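Local coordinates for protein 2-oxoglutarate dehydrogenase E3 component (Thermus thermophilus, PDB 2EQ7) that probably oxidises the dihydrolipoyl groups of its partner enzyme with NAD+, working as an FAD-dependent disulfide oxidoreductase, at residues R169-G174 / L251-V256. Residues are numbered along the deposited sequence; the frame is centred on the assembly and turned at random.
Sequences RLIVVG and LEADRV. With NAD (nicotinamide-adenine-dinucleotide), chain E.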
ATOM      1  N   ARG A 169      17.061 -28.735 -10.582  1.00 13.48           N
ATOM      2  CA  ARG A 169      17.325 -28.624  -9.155  1.00 14.44           C
ATOM      3  C   ARG A 169      18.228 -27.424  -8.904  1.00 14.47           C
ATOM      4  O   ARG A 169      19.293 -27.299  -9.511  1.00 13.10           O
ATOM      5  CB  ARG A 169      18.015 -29.886  -8.625  1.00 17.79           C
ATOM      6  CG  ARG A 169      17.164 -31.149  -8.691  1.00 24.35           C
ATOM      7  CD  ARG A 169      17.906 -32.343  -8.095  1.00 29.97           C
ATOM      8  NE  ARG A 169      19.150 -32.626  -8.807  1.00 34.60           N
ATOM      9  CZ  ARG A 169      20.005 -33.586  -8.471  1.00 36.93           C
ATOM     10  NH1 ARG A 169      19.754 -34.364  -7.425  1.00 37.90           N
ATOM     11  NH2 ARG A 169      21.114 -33.768  -9.177  1.00 37.74           N
ATOM     12  N   LEU A 170      17.787 -26.532  -8.023  1.00 13.02           N
ATOM     13  CA  LEU A 170      18.571 -25.358  -7.667  1.00 11.68           C
ATOM     14  C   LEU A 170      18.850 -25.402  -6.172  1.00 11.81           C
ATOM     15  O   LEU A 170      17.933 -25.569  -5.372  1.00 12.58           O
ATOM     16  CB  LEU A 170      17.804 -24.065  -7.990  1.00 12.56           C
ATOM     17  CG  LEU A 170      18.399 -22.780  -7.386  1.00 13.03           C
ATOM     18  CD1 LEU A 170      19.741 -22.471  -8.040  1.00 12.53           C
ATOM     19  CD2 LEU A 170      17.433 -21.616  -7.582  1.00 13.61           C
ATOM     20  N   ILE A 171      20.116 -25.279  -5.792  1.00 11.29           N
ATOM     21  CA  ILE A 171      20.452 -25.248  -4.378  1.00 10.70           C
ATOM     22  C   ILE A 171      20.872 -23.815  -4.096  1.00 11.25           C
ATOM     23  O   ILE A 171      21.668 -23.236  -4.837  1.00 11.04           O
ATOM     24  CB  ILE A 171      21.613 -26.201  -4.020  1.00 11.95           C
ATOM     25  CG1 ILE A 171      21.129 -27.652  -4.082  1.00 10.10           C
ATOM     26  CG2 ILE A 171      22.138 -25.884  -2.614  1.00 11.35           C
ATOM     27  CD1 ILE A 171      22.207 -28.670  -3.739  1.00 12.08           C
ATOM     28  N   VAL A 172      20.296 -23.242  -3.047  1.00  9.45           N
ATOM     29  CA  VAL A 172      20.598 -21.879  -2.642  1.00  9.53           C
ATOM     30  C   VAL A 172      21.369 -21.951  -1.335  1.00  9.32           C
ATOM     31  O   VAL A 172      20.873 -22.487  -0.344  1.00  9.23           O
ATOM     32  CB  VAL A 172      19.307 -21.067  -2.408  1.00  9.42           C
ATOM     33  CG1 VAL A 172      19.655 -19.646  -1.948  1.00 10.12           C
ATOM     34  CG2 VAL A 172      18.478 -21.030  -3.686  1.00 11.23           C
ATOM     35  N   VAL A 173      22.591 -21.434  -1.341  1.00  9.36           N
ATOM     36  CA  VAL A 173      23.401 -21.427  -0.133  1.00 10.52           C
ATOM     37  C   VAL A 173      23.229 -20.054   0.502  1.00 10.90           C
ATOM     38  O   VAL A 173      23.697 -19.048  -0.036  1.00 10.86           O
ATOM     39  CB  VAL A 173      24.883 -21.663  -0.450  1.00  9.91           C
ATOM     40  CG1 VAL A 173      25.696 -21.649   0.836  1.00 13.04           C
ATOM     41  CG2 VAL A 173      25.045 -23.002  -1.181  1.00 11.19           C
ATOM     42  N   GLY A 174      22.544 -20.025   1.638  1.00  8.95           N
ATOM     43  CA  GLY A 174      22.301 -18.773   2.330  1.00 10.84           C
ATOM     44  C   GLY A 174      20.816 -18.455   2.315  1.00 12.71           C
ATOM     45  O   GLY A 174      20.232 -18.247   1.251  1.00 13.24           O
ATOM     46  N   LEU A 251      25.411 -32.899  -1.826  1.00 20.15           N
ATOM     47  CA  LEU A 251      24.215 -32.731  -2.637  1.00 20.07           C
ATOM     48  C   LEU A 251      24.629 -32.327  -4.045  1.00 19.23           C
ATOM     49  O   LEU A 251      25.651 -31.666  -4.236  1.00 18.16           O
ATOM     50  CB  LEU A 251      23.310 -31.642  -2.048  1.00 20.41           C
ATOM     51  CG  LEU A 251      22.738 -31.832  -0.641  1.00 22.38           C
ATOM     52  CD1 LEU A 251      21.915 -30.605  -0.264  1.00 23.66           C
ATOM     53  CD2 LEU A 251      21.873 -33.084  -0.590  1.00 24.86           C
ATOM     54  N   GLU A 252      23.837 -32.737  -5.028  1.00 18.99           N
ATOM     55  CA  GLU A 252      24.110 -32.396  -6.417  1.00 20.12           C
ATOM     56  C   GLU A 252      22.947 -31.567  -6.949  1.00 19.20           C
ATOM     57  O   GLU A 252      21.798 -31.774  -6.555  1.00 18.45           O
ATOM     58  CB  GLU A 252      24.286 -33.664  -7.259  1.00 23.90           C
ATOM     59  CG  GLU A 252      25.600 -34.391  -6.996  1.00 30.47           C
ATOM     60  CD  GLU A 252      25.805 -35.598  -7.894  1.00 34.55           C
ATOM     61  OE1 GLU A 252      26.909 -36.183  -7.855  1.00 38.17           O
ATOM     62  OE2 GLU A 252      24.867 -35.967  -8.634  1.00 38.04           O
ATOM     63  N   ALA A 253      23.251 -30.624  -7.836  1.00 17.73           N
ATOM     64  CA  ALA A 253      22.222 -29.767  -8.411  1.00 16.88           C
ATOM     65  C   ALA A 253      22.659 -29.219  -9.762  1.00 15.57           C
ATOM     66  O   ALA A 253      23.849 -29.189 -10.072  1.00 15.14           O
ATOM     67  CB  ALA A 253      21.913 -28.616  -7.458  1.00 18.11           C
ATOM     68  N   ASP A 254      21.691 -28.785 -10.563  1.00 14.12           N
ATOM     69  CA  ASP A 254      21.987 -28.227 -11.876  1.00 14.54           C
ATOM     70  C   ASP A 254      22.588 -26.835 -11.741  1.00 13.38           C
ATOM     71  O   ASP A 254      23.419 -26.426 -12.549  1.00 13.32           O
ATOM     72  CB  ASP A 254      20.718 -28.157 -12.722  1.00 16.62           C
ATOM     73  CG  ASP A 254      20.062 -29.508 -12.885  1.00 20.50           C
ATOM     74  OD1 ASP A 254      19.210 -29.868 -12.044  1.00 19.45           O
ATOM     75  OD2 ASP A 254      20.419 -30.219 -13.849  1.00 25.03           O
ATOM     76  N   ARG A 255      22.152 -26.109 -10.718  1.00 12.12           N
ATOM     77  CA  ARG A 255      22.657 -24.766 -10.463  1.00 11.72           C
ATOM     78  C   ARG A 255      22.760 -24.546  -8.962  1.00 10.71           C
ATOM     79  O   ARG A 255      21.972 -25.093  -8.191  1.00  9.93           O
ATOM     80  CB  ARG A 255      21.715 -23.717 -11.074  1.00 12.87           C
ATOM     81  CG  ARG A 255      21.679 -23.698 -12.603  1.00 14.87           C
ATOM     82  CD  ARG A 255      22.984 -23.141 -13.155  1.00 14.79           C
ATOM     83  NE  ARG A 255      23.020 -23.039 -14.612  1.00 19.30           N
ATOM     84  CZ  ARG A 255      23.544 -23.957 -15.422  1.00 21.29           C
ATOM     85  NH1 ARG A 255      24.075 -25.068 -14.924  1.00 21.42           N
ATOM     86  NH2 ARG A 255      23.569 -23.750 -16.731  1.00 22.27           N
ATOM     87  N   VAL A 256      23.753 -23.772  -8.544  1.00 10.41           N
ATOM     88  CA  VAL A 256      23.909 -23.457  -7.137  1.00  9.34           C
ATOM     89  C   VAL A 256      24.114 -21.958  -7.023  1.00  9.85           C
ATOM     90  O   VAL A 256      25.037 -21.399  -7.618  1.00 10.83           O
ATOM     91  CB  VAL A 256      25.125 -24.161  -6.498  1.00 10.23           C
ATOM     92  CG1 VAL A 256      25.230 -23.763  -5.028  1.00  9.16           C
ATOM     93  CG2 VAL A 256      24.982 -25.676  -6.622  1.00  9.94           C
TER
HETATM   94  PA  NAD E2483      22.208 -11.961   3.871  1.00 27.73           P
HETATM   95  O1A NAD E2483      22.972 -11.446   5.019  1.00 27.81           O
HETATM   96  O2A NAD E2483      20.831 -11.127   3.758  1.00 30.65           O
HETATM   97  O5B NAD E2483      21.878 -13.521   4.088  1.00 24.94           O
HETATM   98  C5B NAD E2483      23.101 -14.259   4.132  1.00 18.27           C
HETATM   99  C4B NAD E2483      22.807 -15.624   4.768  1.00 18.17           C
HETATM  100  O4B NAD E2483      23.806 -16.590   4.390  1.00 17.62           O
HETATM  101  C3B NAD E2483      22.820 -15.516   6.301  1.00 17.26           C
HETATM  102  O3B NAD E2483      21.529 -15.861   6.831  1.00 18.63           O
HETATM  103  C2B NAD E2483      23.933 -16.501   6.722  1.00 17.27           C
HETATM  104  O2B NAD E2483      23.666 -17.128   7.979  1.00 16.62           O
HETATM  105  C1B NAD E2483      23.970 -17.476   5.522  1.00 16.48           C
HETATM  106  N9A NAD E2483      25.254 -18.204   5.421  1.00 15.90           N
HETATM  107  C8A NAD E2483      26.522 -17.683   5.543  1.00 16.30           C
HETATM  108  N7A NAD E2483      27.411 -18.624   5.390  1.00 16.12           N
HETATM  109  C5A NAD E2483      26.784 -19.802   5.161  1.00 16.37           C
HETATM  110  C6A NAD E2483      27.204 -21.145   4.924  1.00 17.92           C
HETATM  111  N6A NAD E2483      28.552 -21.474   4.894  1.00 16.35           N
HETATM  112  N1A NAD E2483      26.260 -22.097   4.729  1.00 16.18           N
HETATM  113  C2A NAD E2483      24.953 -21.807   4.754  1.00 16.05           C
HETATM  114  N3A NAD E2483      24.519 -20.563   4.972  1.00 15.32           N
HETATM  115  C4A NAD E2483      25.386 -19.545   5.177  1.00 15.99           C
HETATM  116  O3  NAD E2483      23.126 -11.755   2.541  1.00 31.64           O
HETATM  117  PN  NAD E2483      22.251 -11.563   1.171  1.00 36.02           P
HETATM  118  O1N NAD E2483      20.891 -12.287   1.278  1.00 35.25           O
HETATM  119  O2N NAD E2483      23.056 -12.152  -0.013  1.00 28.85           O
HETATM  120  O5D NAD E2483      21.952  -9.994   0.877  1.00 37.40           O
HETATM  121  C5D NAD E2483      23.108  -9.217   1.212  1.00 40.55           C
HETATM  122  C4D NAD E2483      22.684  -7.787   1.606  1.00 42.73           C
HETATM  123  O4D NAD E2483      21.791  -7.194   0.598  1.00 44.33           O
HETATM  124  C3D NAD E2483      21.936  -7.777   2.956  1.00 44.22           C
HETATM  125  O3D NAD E2483      22.471  -6.774   3.821  1.00 46.67           O
HETATM  126  C2D NAD E2483      20.471  -7.523   2.585  1.00 45.81           C
HETATM  127  O2D NAD E2483      19.782  -6.771   3.591  1.00 47.25           O
HETATM  128  C1D NAD E2483      20.532  -6.785   1.235  1.00 46.05           C
HETATM  129  N1N NAD E2483      19.358  -7.169   0.408  1.00 46.07           N
HETATM  130  C2N NAD E2483      18.167  -6.581   0.651  1.00 47.03           C
HETATM  131  C3N NAD E2483      17.024  -6.935  -0.121  1.00 47.23           C
HETATM  132  C7N NAD E2483      15.702  -6.315   0.126  1.00 46.38           C
HETATM  133  O7N NAD E2483      15.567  -5.518   1.027  1.00 46.22           O
HETATM  134  N7N NAD E2483      14.638  -6.643  -0.649  1.00 45.75           N
HETATM  135  C4N NAD E2483      17.175  -7.913  -1.142  1.00 47.58           C
HETATM  136  C5N NAD E2483      18.426  -8.493  -1.352  1.00 47.50           C
HETATM  137  C6N NAD E2483      19.507  -8.099  -0.557  1.00 47.19           C
HETATM  138  O   HOH W   1      19.149 -32.355 -11.408  1.00 35.20           O
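Asp-254 OD1 is gripped from two directions: the backbone N of Arg-169 donates to it at 2.8 Å, on the anti side of the carboxylate, and a water donates a second bond. That same water accepts from Arg-169 NE at 2.6 Å, closing a bridge between side chains that cross at about a right angle. The site sits at the start of strand 169-173, the strand that leads into the glycine-rich turn of the NAD-binding Rossmann fold, where 255-256 joins it as a parallel neighbour; strand 192-196 pairs with it too. Backbone bonding begins loosely, with Asp-254 N and Arg-255 N both making weak bonds to Arg-169 O, then straightens at Ile-171 N to Arg-255 O (3.0 Å, 167°).

Bent at chi3 (-60°), the Arg-169 chain lays one guanidinium face over the Glu-252 carbonyl, with Glu-252 O 3.2 Å above the centre of the guanidinium plane; the N-H groups are badly angled for a bond to that oxygen. A leucine in place of Arg-169 would probably leave the water without its NE donor and the Glu-252 carbonyl without the flat cationic group over it.

Past this end the contact turns apolar. Ile-171 CG1 lies beside the backbone N (chi1 -72°) and rests 3.6 Å from Ala-253 CB, while CD1 packs on Leu-251 CB. This isoleucine therefore ties the Rossmann sheet to strand 250-253 of the antiparallel sheet, whose Val-243 it also touches. Leu-170 points to the other face of the parallel sheet, its CD1 against Arg-255 CB. Towards the nucleotide, Val-173 divides its branches: CG2 meets Val-256 CG1 at 3.9 Å, and CG1 lies 4.0 Å from N1A of the NAD adenine. Gly-174, whose backbone angles suit glycine, opens the glycine-rich turn, its CA 3.4 Å from the adenine-ribose oxygen O4B of NAD.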